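Local structure of ubiquitin-like-specific protease 2 (Saccharomyces cerevisiae, 5LNB) at residues K111-P116 against T129-I134; D106-K111 against E180-Y185; P157-L162 against T197-K202. The protein is a cysteine protease of the peptidase C48 (Ulp1) family that removes SUMO from modified proteins, this chain holding its catalytic domain. All coordinates share one frame; numbering follows the deposited sequence.

Interaction 1. Residues K111-P116 against T129-I134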
ATOM      1  N   LYS A 111       0.865  -0.862  14.506  1.00 27.50           N
ATOM      2  CA  LYS A 111       1.949   0.090  14.282  1.00 28.60           C
ATOM      3  C   LYS A 111       1.875   0.752  12.903  1.00 26.22           C
ATOM      4  O   LYS A 111       2.287   1.905  12.756  1.00 27.53           O
ATOM      5  CB  LYS A 111       3.298  -0.608  14.428  1.00 33.45           C
ATOM      6  CG  LYS A 111       3.697  -0.923  15.846  1.00 36.49           C
ATOM      7  CD  LYS A 111       5.132  -1.445  15.884  1.00 43.42           C
ATOM      8  CE  LYS A 111       5.681  -1.381  17.295  1.00 56.53           C
ATOM      9  NZ  LYS A 111       5.571   0.001  17.851  1.00 62.12           N
ATOM     10  N   TYR A 112       1.384   0.049  11.880  1.00 23.20           N
ATOM     11  CA  TYR A 112       1.358   0.571  10.508  1.00 19.29           C
ATOM     12  C   TYR A 112       0.012   0.240   9.887  1.00 20.34           C
ATOM     13  O   TYR A 112      -0.345  -0.934   9.770  1.00 25.23           O
ATOM     14  CB  TYR A 112       2.497  -0.016   9.648  1.00 17.66           C
ATOM     15  CG  TYR A 112       3.803  -0.155  10.400  1.00 18.97           C
ATOM     16  CD1 TYR A 112       4.580   0.959  10.707  1.00 20.20           C
ATOM     17  CD2 TYR A 112       4.242  -1.400  10.834  1.00 19.97           C
ATOM     18  CE1 TYR A 112       5.771   0.827  11.433  1.00 23.57           C
ATOM     19  CE2 TYR A 112       5.423  -1.543  11.545  1.00 21.91           C
ATOM     20  CZ  TYR A 112       6.176  -0.431  11.847  1.00 24.18           C
ATOM     21  OH  TYR A 112       7.334  -0.601  12.560  1.00 29.67           O
ATOM     22  N   VAL A 113      -0.740   1.261   9.494  1.00 17.44           N
ATOM     23  CA  VAL A 113      -1.969   1.066   8.731  1.00 16.60           C
ATOM     24  C   VAL A 113      -1.724   1.639   7.339  1.00 22.40           C
ATOM     25  O   VAL A 113      -1.454   2.840   7.193  1.00 21.95           O
ATOM     26  CB  VAL A 113      -3.182   1.715   9.409  1.00 15.30           C
ATOM     27  CG1 VAL A 113      -4.450   1.442   8.604  1.00 14.86           C
ATOM     28  CG2 VAL A 113      -3.338   1.187  10.845  1.00 20.88           C
ATOM     29  N   VAL A 114      -1.794   0.776   6.327  1.00 22.51           N
ATOM     30  CA  VAL A 114      -1.349   1.102   4.975  1.00 19.44           C
ATOM     31  C   VAL A 114      -2.568   1.404   4.119  1.00 17.16           C
ATOM     32  O   VAL A 114      -3.458   0.557   3.972  1.00 20.78           O
ATOM     33  CB  VAL A 114      -0.524  -0.039   4.365  1.00 17.75           C
ATOM     34  CG1 VAL A 114      -0.055   0.341   2.939  1.00 20.91           C
ATOM     35  CG2 VAL A 114       0.673  -0.378   5.269  1.00 16.38           C
ATOM     36  N   ILE A 115      -2.610   2.596   3.536  1.00 16.99           N
ATOM     37  CA  ILE A 115      -3.767   2.973   2.727  1.00 19.65           C
ATOM     38  C   ILE A 115      -3.326   3.478   1.360  1.00 21.06           C
ATOM     39  O   ILE A 115      -2.927   4.646   1.233  1.00 20.37           O
ATOM     40  CB  ILE A 115      -4.623   4.024   3.442  1.00 21.91           C
ATOM     41  CG1 ILE A 115      -5.048   3.509   4.817  1.00 22.42           C
ATOM     42  CG2 ILE A 115      -5.831   4.388   2.580  1.00 19.90           C
ATOM     43  CD1 ILE A 115      -5.823   4.527   5.629  1.00 21.97           C
ATOM     44  N   PRO A 116      -3.366   2.643   0.320  1.00 20.71           N
ATOM     45  CA  PRO A 116      -3.121   3.156  -1.036  1.00 17.83           C
ATOM     46  C   PRO A 116      -4.317   3.955  -1.540  1.00 19.63           C
ATOM     47  O   PRO A 116      -5.471   3.643  -1.233  1.00 19.54           O
ATOM     48  CB  PRO A 116      -2.879   1.891  -1.867  1.00 22.18           C
ATOM     49  CG  PRO A 116      -3.407   0.773  -1.070  1.00 25.53           C
ATOM     50  CD  PRO A 116      -3.374   1.173   0.377  1.00 23.78           C
ATOM     51  N   THR A 129       0.965   5.864  11.376  1.00 20.33           N
ATOM     52  CA  THR A 129       1.781   5.386  12.482  1.00 20.83           C
ATOM     53  C   THR A 129       1.336   6.025  13.796  1.00 24.42           C
ATOM     54  O   THR A 129       0.652   7.054  13.821  1.00 21.41           O
ATOM     55  CB  THR A 129       3.273   5.687  12.247  1.00 22.99           C
ATOM     56  OG1 THR A 129       3.477   7.109  12.221  1.00 26.78           O
ATOM     57  CG2 THR A 129       3.745   5.083  10.921  1.00 19.24           C
ATOM     58  N   ASN A 130       1.749   5.398  14.898  1.00 28.05           N
ATOM     59  CA  ASN A 130       1.551   5.852  16.274  1.00 29.41           C
ATOM     60  C   ASN A 130       0.126   5.648  16.784  1.00 31.59           C
ATOM     61  O   ASN A 130      -0.182   6.113  17.901  1.00 31.78           O
ATOM     62  CB  ASN A 130       1.940   7.324  16.464  1.00 28.36           C
ATOM     63  CG  ASN A 130       3.434   7.508  16.507  1.00 39.32           C
ATOM     64  OD1 ASN A 130       4.162   6.580  16.858  1.00 43.74           O
ATOM     65  ND2 ASN A 130       3.909   8.701  16.145  1.00 42.75           N
ATOM     66  N   LEU A 131      -0.754   4.983  16.029  1.00 27.78           N
ATOM     67  CA  LEU A 131      -2.076   4.682  16.566  1.00 23.93           C
ATOM     68  C   LEU A 131      -1.975   3.811  17.809  1.00 25.92           C
ATOM     69  O   LEU A 131      -2.755   3.974  18.752  1.00 25.30           O
ATOM     70  CB  LEU A 131      -2.939   4.001  15.511  1.00 21.04           C
ATOM     71  CG  LEU A 131      -3.276   4.833  14.266  1.00 21.37           C
ATOM     72  CD1 LEU A 131      -3.983   3.948  13.251  1.00 17.42           C
ATOM     73  CD2 LEU A 131      -4.137   6.024  14.653  1.00 18.92           C
ATOM     74  N   ASP A 132      -1.011   2.886  17.835  1.00 28.90           N
ATOM     75  CA  ASP A 132      -0.835   2.003  18.982  1.00 30.73           C
ATOM     76  C   ASP A 132      -0.313   2.734  20.210  1.00 40.10           C
ATOM     77  O   ASP A 132      -0.266   2.136  21.288  1.00 45.75           O
ATOM     78  CB  ASP A 132       0.103   0.840  18.631  1.00 30.42           C
ATOM     79  CG  ASP A 132       1.523   1.293  18.325  1.00 40.53           C
ATOM     80  OD1 ASP A 132       1.704   2.295  17.592  1.00 43.69           O
ATOM     81  OD2 ASP A 132       2.469   0.636  18.817  1.00 46.13           O
ATOM     82  N   ALA A 133       0.080   3.999  20.082  1.00 39.03           N
ATOM     83  CA  ALA A 133       0.415   4.792  21.255  1.00 36.86           C
ATOM     84  C   ALA A 133      -0.783   5.552  21.805  1.00 38.82           C
ATOM     85  O   ALA A 133      -0.793   5.898  22.992  1.00 41.49           O
ATOM     86  CB  ALA A 133       1.542   5.774  20.930  1.00 31.67           C
ATOM     87  N   ILE A 134      -1.800   5.798  20.979  1.00 39.15           N
ATOM     88  CA  ILE A 134      -2.970   6.536  21.442  1.00 42.02           C
ATOM     89  C   ILE A 134      -3.719   5.742  22.504  1.00 46.92           C
ATOM     90  O   ILE A 134      -4.034   6.261  23.580  1.00 50.96           O
ATOM     91  CB  ILE A 134      -3.889   6.888  20.261  1.00 45.32           C
ATOM     92  CG1 ILE A 134      -3.200   7.887  19.327  1.00 43.84           C
ATOM     93  CG2 ILE A 134      -5.209   7.427  20.788  1.00 48.63           C
ATOM     94  CD1 ILE A 134      -2.800   9.192  20.015  1.00 45.58           C
TER
HETATM   95  O   HOH W   1       3.385   3.226  14.870  1.00 29.09           O

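Interaction 2. Residues D106-K111 against E180-Y185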
ATOM      1  N   ASP A 106      -9.345  -3.589  14.408  1.00 24.13           N
ATOM      2  CA  ASP A 106      -8.756  -3.036  15.614  1.00 23.16           C
ATOM      3  C   ASP A 106      -7.549  -2.202  15.196  1.00 20.25           C
ATOM      4  O   ASP A 106      -6.407  -2.499  15.534  1.00 23.79           O
ATOM      5  CB  ASP A 106      -8.389  -4.161  16.581  1.00 23.01           C
ATOM      6  CG  ASP A 106      -7.854  -3.651  17.901  1.00 28.45           C
ATOM      7  OD1 ASP A 106      -8.027  -2.449  18.200  1.00 27.66           O
ATOM      8  OD2 ASP A 106      -7.264  -4.464  18.646  1.00 35.24           O
ATOM      9  N   LEU A 107      -7.808  -1.123  14.450  1.00 18.05           N
ATOM     10  CA  LEU A 107      -6.721  -0.396  13.785  1.00 21.72           C
ATOM     11  C   LEU A 107      -5.751   0.244  14.770  1.00 25.46           C
ATOM     12  O   LEU A 107      -4.555   0.359  14.470  1.00 25.90           O
ATOM     13  CB  LEU A 107      -7.287   0.673  12.849  1.00 19.68           C
ATOM     14  CG  LEU A 107      -8.127   0.130  11.688  1.00 24.65           C
ATOM     15  CD1 LEU A 107      -8.640   1.254  10.786  1.00 19.41           C
ATOM     16  CD2 LEU A 107      -7.303  -0.892  10.895  1.00 22.69           C
ATOM     17  N   PHE A 108      -6.230   0.679  15.934  1.00 26.82           N
ATOM     18  CA  PHE A 108      -5.354   1.377  16.865  1.00 28.80           C
ATOM     19  C   PHE A 108      -4.422   0.436  17.620  1.00 30.15           C
ATOM     20  O   PHE A 108      -3.605   0.911  18.412  1.00 31.45           O
ATOM     21  CB  PHE A 108      -6.178   2.220  17.849  1.00 28.03           C
ATOM     22  CG  PHE A 108      -6.739   3.494  17.246  1.00 32.06           C
ATOM     23  CD1 PHE A 108      -7.267   3.505  15.963  1.00 29.00           C
ATOM     24  CD2 PHE A 108      -6.737   4.678  17.968  1.00 34.93           C
ATOM     25  CE1 PHE A 108      -7.787   4.663  15.416  1.00 25.44           C
ATOM     26  CE2 PHE A 108      -7.251   5.842  17.422  1.00 31.29           C
ATOM     27  CZ  PHE A 108      -7.777   5.833  16.147  1.00 27.38           C
ATOM     28  N   SER A 109      -4.502  -0.876  17.401  1.00 23.78           N
ATOM     29  CA  SER A 109      -3.450  -1.760  17.890  1.00 25.78           C
ATOM     30  C   SER A 109      -2.346  -1.968  16.855  1.00 21.47           C
ATOM     31  O   SER A 109      -1.372  -2.676  17.129  1.00 22.50           O
ATOM     32  CB  SER A 109      -4.031  -3.111  18.314  1.00 27.00           C
ATOM     33  OG  SER A 109      -4.485  -3.841  17.189  1.00 36.16           O
ATOM     34  N   LYS A 110      -2.457  -1.346  15.690  1.00 20.16           N
ATOM     35  CA  LYS A 110      -1.466  -1.508  14.638  1.00 20.72           C
ATOM     36  C   LYS A 110      -0.378  -0.439  14.728  1.00 26.23           C
ATOM     37  O   LYS A 110      -0.652   0.735  14.990  1.00 28.72           O
ATOM     38  CB  LYS A 110      -2.148  -1.451  13.269  1.00 21.46           C
ATOM     39  CG  LYS A 110      -3.362  -2.367  13.148  1.00 22.40           C
ATOM     40  CD  LYS A 110      -2.941  -3.819  13.252  1.00 25.32           C
ATOM     41  CE  LYS A 110      -4.108  -4.713  13.629  1.00 27.88           C
ATOM     42  NZ  LYS A 110      -3.617  -6.109  13.719  1.00 34.41           N
ATOM     43  N   LYS A 111       0.865  -0.862  14.506  1.00 27.50           N
ATOM     44  CA  LYS A 111       1.949   0.090  14.282  1.00 28.60           C
ATOM     45  C   LYS A 111       1.875   0.752  12.903  1.00 26.22           C
ATOM     46  O   LYS A 111       2.287   1.905  12.756  1.00 27.53           O
ATOM     47  CB  LYS A 111       3.298  -0.608  14.428  1.00 33.45           C
ATOM     48  CG  LYS A 111       3.697  -0.923  15.846  1.00 36.49           C
ATOM     49  CD  LYS A 111       5.132  -1.445  15.884  1.00 43.42           C
ATOM     50  CE  LYS A 111       5.681  -1.381  17.295  1.00 56.53           C
ATOM     51  NZ  LYS A 111       5.571   0.001  17.851  1.00 62.12           N
ATOM     52  N   GLU A 180     -10.563  12.517   9.587  1.00 25.74           N
ATOM     53  CA  GLU A 180     -11.906  12.426  10.153  1.00 27.21           C
ATOM     54  C   GLU A 180     -12.304  10.976  10.393  1.00 31.18           C
ATOM     55  O   GLU A 180     -12.955  10.658  11.398  1.00 35.73           O
ATOM     56  CB  GLU A 180     -12.908  13.128   9.234  1.00 31.34           C
ATOM     57  CG  GLU A 180     -12.636  14.634   9.062  1.00 35.62           C
ATOM     58  CD  GLU A 180     -12.886  15.461  10.337  1.00 47.73           C
ATOM     59  OE1 GLU A 180     -13.717  15.055  11.186  1.00 46.91           O
ATOM     60  OE2 GLU A 180     -12.250  16.529  10.486  1.00 51.35           O
ATOM     61  N   PHE A 181     -11.906  10.080   9.487  1.00 30.15           N
ATOM     62  CA  PHE A 181     -12.122   8.654   9.697  1.00 23.59           C
ATOM     63  C   PHE A 181     -11.527   8.201  11.024  1.00 23.27           C
ATOM     64  O   PHE A 181     -12.179   7.500  11.806  1.00 24.43           O
ATOM     65  CB  PHE A 181     -11.510   7.856   8.546  1.00 20.49           C
ATOM     66  CG  PHE A 181     -11.388   6.396   8.843  1.00 22.62           C
ATOM     67  CD1 PHE A 181     -12.499   5.564   8.752  1.00 17.77           C
ATOM     68  CD2 PHE A 181     -10.178   5.858   9.255  1.00 19.82           C
ATOM     69  CE1 PHE A 181     -12.398   4.218   9.036  1.00 18.86           C
ATOM     70  CE2 PHE A 181     -10.067   4.510   9.542  1.00 20.67           C
ATOM     71  CZ  PHE A 181     -11.182   3.684   9.436  1.00 19.62           C
ATOM     72  N   LEU A 182     -10.279   8.595  11.294  1.00 23.38           N
ATOM     73  CA  LEU A 182      -9.613   8.152  12.515  1.00 22.01           C
ATOM     74  C   LEU A 182     -10.328   8.674  13.748  1.00 23.22           C
ATOM     75  O   LEU A 182     -10.411   7.981  14.768  1.00 21.53           O
ATOM     76  CB  LEU A 182      -8.158   8.612  12.525  1.00 22.27           C
ATOM     77  CG  LEU A 182      -7.276   7.945  11.483  1.00 20.27           C
ATOM     78  CD1 LEU A 182      -5.898   8.614  11.450  1.00 18.00           C
ATOM     79  CD2 LEU A 182      -7.196   6.424  11.773  1.00 17.51           C
ATOM     80  N   ILE A 183     -10.834   9.901  13.679  1.00 20.60           N
ATOM     81  CA  ILE A 183     -11.518  10.486  14.822  1.00 21.83           C
ATOM     82  C   ILE A 183     -12.805   9.729  15.106  1.00 21.93           C
ATOM     83  O   ILE A 183     -13.103   9.385  16.255  1.00 24.45           O
ATOM     84  CB  ILE A 183     -11.779  11.981  14.572  1.00 23.10           C
ATOM     85  CG1 ILE A 183     -10.454  12.743  14.566  1.00 23.51           C
ATOM     86  CG2 ILE A 183     -12.715  12.545  15.625  1.00 24.53           C
ATOM     87  CD1 ILE A 183     -10.601  14.217  14.239  1.00 24.97           C
ATOM     88  N   SER A 184     -13.582   9.455  14.057  1.00 24.79           N
ATOM     89  CA  SER A 184     -14.821   8.705  14.218  1.00 22.48           C
ATOM     90  C   SER A 184     -14.534   7.276  14.650  1.00 23.66           C
ATOM     91  O   SER A 184     -15.198   6.739  15.548  1.00 21.86           O
ATOM     92  CB  SER A 184     -15.612   8.721  12.914  1.00 23.62           C
ATOM     93  OG  SER A 184     -15.942  10.049  12.552  1.00 27.96           O
ATOM     94  N   TYR A 185     -13.547   6.643  14.011  1.00 23.08           N
ATOM     95  CA  TYR A 185     -13.154   5.293  14.394  1.00 23.62           C
ATOM     96  C   TYR A 185     -12.816   5.224  15.877  1.00 21.60           C
ATOM     97  O   TYR A 185     -13.282   4.332  16.592  1.00 24.90           O
ATOM     98  CB  TYR A 185     -11.964   4.841  13.545  1.00 22.81           C
ATOM     99  CG  TYR A 185     -11.624   3.382  13.702  1.00 21.47           C
ATOM    100  CD1 TYR A 185     -10.757   2.959  14.706  1.00 18.09           C
ATOM    101  CD2 TYR A 185     -12.181   2.420  12.856  1.00 18.10           C
ATOM    102  CE1 TYR A 185     -10.444   1.619  14.860  1.00 23.39           C
ATOM    103  CE2 TYR A 185     -11.863   1.070  12.995  1.00 17.68           C
ATOM    104  CZ  TYR A 185     -10.998   0.677  14.006  1.00 22.92           C
ATOM    105  OH  TYR A 185     -10.670  -0.651  14.175  1.00 27.93           O
TER

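Interaction 3. Residues P157-L162 against T197-K202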
ATOM      1  N   PRO A 157       1.033  12.723  22.221  1.00 50.59           N
ATOM      2  CA  PRO A 157       1.093  11.561  21.319  1.00 49.82           C
ATOM      3  C   PRO A 157       0.543  11.912  19.942  1.00 47.97           C
ATOM      4  O   PRO A 157      -0.673  12.062  19.831  1.00 47.51           O
ATOM      5  CB  PRO A 157       0.198  10.519  22.009  1.00 52.86           C
ATOM      6  CG  PRO A 157      -0.277  11.156  23.309  1.00 56.76           C
ATOM      7  CD  PRO A 157      -0.090  12.633  23.166  1.00 57.36           C
ATOM      8  N   LEU A 158       1.403  12.057  18.933  1.00 41.25           N
ATOM      9  CA  LEU A 158       0.996  12.538  17.617  1.00 36.86           C
ATOM     10  C   LEU A 158       0.833  11.382  16.641  1.00 34.24           C
ATOM     11  O   LEU A 158       1.744  10.563  16.482  1.00 36.66           O
ATOM     12  CB  LEU A 158       2.010  13.537  17.061  1.00 45.13           C
ATOM     13  CG  LEU A 158       1.997  14.913  17.731  1.00 51.67           C
ATOM     14  CD1 LEU A 158       2.987  15.842  17.041  1.00 51.97           C
ATOM     15  CD2 LEU A 158       0.589  15.496  17.694  1.00 47.52           C
ATOM     16  N   VAL A 159      -0.319  11.329  15.981  1.00 26.89           N
ATOM     17  CA  VAL A 159      -0.564  10.363  14.918  1.00 24.72           C
ATOM     18  C   VAL A 159      -0.014  10.944  13.623  1.00 28.26           C
ATOM     19  O   VAL A 159      -0.391  12.051  13.225  1.00 30.69           O
ATOM     20  CB  VAL A 159      -2.062  10.053  14.792  1.00 21.94           C
ATOM     21  CG1 VAL A 159      -2.323   9.096  13.627  1.00 20.17           C
ATOM     22  CG2 VAL A 159      -2.640   9.533  16.138  1.00 22.38           C
ATOM     23  N   ASN A 160       0.879  10.207  12.967  1.00 23.93           N
ATOM     24  CA  ASN A 160       1.542  10.680  11.758  1.00 22.94           C
ATOM     25  C   ASN A 160       1.012   9.886  10.579  1.00 22.00           C
ATOM     26  O   ASN A 160       1.111   8.652  10.558  1.00 20.96           O
ATOM     27  CB  ASN A 160       3.063  10.550  11.860  1.00 25.53           C
ATOM     28  CG  ASN A 160       3.652  11.415  12.962  1.00 32.31           C
ATOM     29  OD1 ASN A 160       3.241  12.554  13.155  1.00 37.93           O
ATOM     30  ND2 ASN A 160       4.611  10.873  13.701  1.00 37.39           N
ATOM     31  N   ILE A 161       0.426  10.582   9.617  1.00 26.29           N
ATOM     32  CA  ILE A 161      -0.014   9.969   8.373  1.00 22.02           C
ATOM     33  C   ILE A 161       1.105  10.207   7.368  1.00 22.00           C
ATOM     34  O   ILE A 161       1.219  11.294   6.799  1.00 24.71           O
ATOM     35  CB  ILE A 161      -1.352  10.532   7.897  1.00 24.09           C
ATOM     36  CG1 ILE A 161      -2.426  10.288   8.974  1.00 22.24           C
ATOM     37  CG2 ILE A 161      -1.741   9.911   6.540  1.00 17.13           C
ATOM     38  CD1 ILE A 161      -3.766  10.901   8.662  1.00 21.86           C
ATOM     39  N   LEU A 162       1.955   9.199   7.182  1.00 21.00           N
ATOM     40  CA  LEU A 162       3.117   9.321   6.308  1.00 20.10           C
ATOM     41  C   LEU A 162       2.659   9.159   4.860  1.00 22.13           C
ATOM     42  O   LEU A 162       2.282   8.059   4.441  1.00 16.92           O
ATOM     43  CB  LEU A 162       4.168   8.285   6.698  1.00 19.11           C
ATOM     44  CG  LEU A 162       4.548   8.247   8.186  1.00 24.97           C
ATOM     45  CD1 LEU A 162       5.534   7.107   8.481  1.00 20.71           C
ATOM     46  CD2 LEU A 162       5.120   9.591   8.657  1.00 20.50           C
ATOM     47  N   THR A 197      -6.094  17.965  15.854  1.00 30.57           N
ATOM     48  CA  THR A 197      -4.756  18.554  15.871  1.00 44.25           C
ATOM     49  C   THR A 197      -3.694  17.575  16.352  1.00 39.87           C
ATOM     50  O   THR A 197      -2.501  17.868  16.215  1.00 36.79           O
ATOM     51  CB  THR A 197      -4.719  19.818  16.738  1.00 41.65           C
ATOM     52  OG1 THR A 197      -4.969  19.472  18.102  1.00 49.67           O
ATOM     53  CG2 THR A 197      -5.765  20.804  16.275  1.00 36.44           C
ATOM     54  N   GLN A 198      -4.096  16.431  16.904  1.00 34.69           N
ATOM     55  CA  GLN A 198      -3.178  15.345  17.222  1.00 35.18           C
ATOM     56  C   GLN A 198      -2.780  14.534  15.997  1.00 35.03           C
ATOM     57  O   GLN A 198      -1.888  13.684  16.097  1.00 38.55           O
ATOM     58  CB  GLN A 198      -3.814  14.403  18.244  1.00 42.36           C
ATOM     59  CG  GLN A 198      -3.383  14.585  19.678  1.00 51.61           C
ATOM     60  CD  GLN A 198      -4.002  13.518  20.583  1.00 58.43           C
ATOM     61  OE1 GLN A 198      -5.183  13.594  20.940  1.00 59.62           O
ATOM     62  NE2 GLN A 198      -3.212  12.505  20.930  1.00 57.41           N
ATOM     63  N   ILE A 199      -3.418  14.769  14.855  1.00 34.34           N
ATOM     64  CA  ILE A 199      -3.212  13.981  13.645  1.00 31.79           C
ATOM     65  C   ILE A 199      -2.521  14.865  12.616  1.00 31.84           C
ATOM     66  O   ILE A 199      -3.055  15.912  12.222  1.00 30.63           O
ATOM     67  CB  ILE A 199      -4.540  13.424  13.111  1.00 30.81           C
ATOM     68  CG1 ILE A 199      -5.329  12.767  14.254  1.00 24.22           C
ATOM     69  CG2 ILE A 199      -4.303  12.439  11.970  1.00 27.27           C
ATOM     70  CD1 ILE A 199      -6.657  12.258  13.835  1.00 24.15           C
ATOM     71  N   LYS A 200      -1.338  14.444  12.179  1.00 28.73           N
ATOM     72  CA  LYS A 200      -0.490  15.246  11.310  1.00 30.66           C
ATOM     73  C   LYS A 200      -0.200  14.473  10.035  1.00 29.02           C
ATOM     74  O   LYS A 200       0.294  13.340  10.087  1.00 27.81           O
ATOM     75  CB  LYS A 200       0.810  15.630  12.017  1.00 35.73           C
ATOM     76  CG  LYS A 200       0.601  16.556  13.208  1.00 49.78           C
ATOM     77  CD  LYS A 200      -0.200  17.800  12.811  1.00 57.69           C
ATOM     78  CE  LYS A 200      -0.499  18.705  14.007  1.00 60.46           C
ATOM     79  NZ  LYS A 200      -1.557  19.702  13.673  1.00 59.39           N
ATOM     80  N   MET A 201      -0.521  15.078   8.896  1.00 27.78           N
ATOM     81  CA  MET A 201      -0.021  14.579   7.628  1.00 26.07           C
ATOM     82  C   MET A 201       1.438  14.990   7.486  1.00 30.39           C
ATOM     83  O   MET A 201       1.778  16.161   7.683  1.00 29.20           O
ATOM     84  CB  MET A 201      -0.843  15.119   6.459  1.00 26.61           C
ATOM     85  CG  MET A 201      -0.302  14.624   5.119  1.00 26.82           C
ATOM     86  SD  MET A 201      -0.886  15.509   3.660  1.00 30.59           S
ATOM     87  CE  MET A 201      -0.174  17.140   3.910  1.00 34.91           C
ATOM     88  N   LYS A 202       2.305  14.027   7.173  1.00 27.58           N
ATOM     89  CA  LYS A 202       3.716  14.296   6.930  1.00 28.20           C
ATOM     90  C   LYS A 202       4.023  13.920   5.489  1.00 25.19           C
ATOM     91  O   LYS A 202       3.856  12.759   5.102  1.00 25.30           O
ATOM     92  CB  LYS A 202       4.606  13.521   7.905  1.00 35.72           C
ATOM     93  CG  LYS A 202       4.293  13.767   9.385  1.00 41.49           C
ATOM     94  CD  LYS A 202       4.889  15.070   9.903  1.00 47.50           C
ATOM     95  CE  LYS A 202       4.583  15.258  11.381  1.00 60.60           C
ATOM     96  NZ  LYS A 202       5.075  16.565  11.937  1.00 69.97           N
TER

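Interaction 1. Residues K111-P116 against T129-I134
Val-113 and Leu-131 form the close-packed end of this contact: CG2 of the valine lies 3.7 Å from CD1 of the leucine, and the two side chains cross at about a right angle. CG1 of Val-113 stands anti to the backbone N (chi1 -178°), which leaves CG2 beside that nitrogen to meet the leucine. Both residues are buried, and a short branched chain meets a longer one through methyl groups alone, which suits a buried position. Beside them CG2 of Thr-129 comes up to the rim of the Tyr-112 ring, close to the ring plane, at 4.2 Å from CD1. The other branch of the threonine, OG1, is hydrogen-bonded to the backbone O of Asn-160, so its hydroxyl is paired although the residue is buried.

Residues 112-116 begin strand 112-119, which turns back as the antiparallel strand 122-129; the contact therefore lies at the open end of a beta hairpin, where the chain leaves the sheet and enters helix 131-136. Here the CA of Thr-129 makes a CA-H...O contact of 3.5 Å with O of Lys-111. A water extends the join, donating to that same carbonyl and accepting from N of Asn-130 at 2.7 Å; its bond to OD1 of Asp-132 is weak.

The outer side is looser. NZ of Lys-111 reaches OD2 of Asp-132 at 3.3 Å, a salt bridge whose hydrogen bond is weak. A bend at chi4 (-55°) sets NZ out of line with the rest of the lysine chain, while CG passes 3.6 Å from the same OD2. A long, flexible lysine suits this partly exposed side, and the aspartate's charge is likely to be screened there by solvent.

Interaction 2. Residues D106-K111 against E180-Y185
CD1 of Leu-107 touches two rings, the edge of Phe-181 and a face of Tyr-185, both on helix 172-190. This helix is the crossover of a beta-alpha-beta unit, joining strand 159-164 to the parallel strand 199-203, and residues 107-109 form a 3-10 turn packed against it. Phe-181 comes first along the helix. CD1 of Leu-107 meets its ring in the ring plane, 3.8 Å from CE2, while Phe-83 packs edge-to-face with the same ring. Leu-182 follows, contributing both backbone and side chain: its O lies 3.7 Å from CZ of Phe-108, near the plane of that ring, where the slightly positive aromatic hydrogens suit a carbonyl oxygen, and its CD2 approaches CE1 of Phe-108.

One helical turn after Phe-181 stands Tyr-185, the largest partner. Its CG is anti to the backbone N (chi1 -170°), and the ring extends toward the 3-10 turn. CD1 of Leu-107 sits over one face, 4.1 Å from the ring centroid in a CH-pi contact, nearer its perimeter than its middle. The Phe-108 and Tyr-185 planes are nearly parallel, at 18°, but displaced along their planes, with little of one ring over the other; CE1 of Phe-108 touches CD1 of Tyr-185 at 3.5 Å. A tyrosine suits this place because it supplies an apolar ring for the leucine and a hydroxyl for the backbone beyond. The hydroxyl is hydrogen-bonded to OG1 of Thr-105, and the same oxygen accepts a nearly straight hydrogen bond from N of Leu-107, 2.9 Å long with an angle of 166° at the hydrogen.

Interaction 3. Residues P157-L162 against T197-K202
Gln-198 has an unusual chi1 of -100°, but its chain is extended beyond CG (chi2 -176°) and carries the amide across to Pro-157. There NE2 donates to O of Pro-157 at 2.8 Å, with that oxygen close to the amide plane. An alanine here would probably leave the Pro-157 carbonyl without this donor and open a gap beside the proline ring.

Beyond it strands 159-162 and 199-202 pair in parallel. N of Val-159 bonds to O of Gln-198, and N of Lys-200 returns a bond to O of Val-159, each 2.8 Å long; Ile-161 and Lys-202 repeat the alternation. On the face that carries Val-159, Ile-161 and Ile-199, beta-branched side chains suit the extended backbone: CD1 of Ile-161 rests 3.7 Å from CG2 of Ile-199. The opposite face is mixed: OD1 of Asn-160 lies 3.5 Å from CE of Lys-202, and CD2 of Leu-162 rests against CB of the same lysine.

Strand 199-203 lies at one edge of the mixed sheet, with strand 122-129 on the other side of 159-164. Helix 172-190 packs on the isoleucine face through Ile-175, Ile-178 and Ile-183, while Val-159 meets Leu-131 and Ile-134 of helix 131-136.

The three contacts occupy one side of the catalytic domain, their centres about 8 Å (interactions 1 and 2), 10 Å (1 and 3) and 12 Å (2 and 3) apart. Along the chain interaction 1 is nested within the loop closed by interaction 2, sharing Lys-111 with it, and is complete before interaction 3 opens; interactions 2 and 3 interleave, because helix 172-190 runs between the two strands of interaction 3. Interactions 1 and 3 belong to the same mixed sheet, joined where Thr-129 N meets Asn-160 O. Leu-182 and Ile-183 rest on Ile-199, so segments distant in sequence are joined in one packed unit, helix 172-190 lying against the sheet of the catalytic domain.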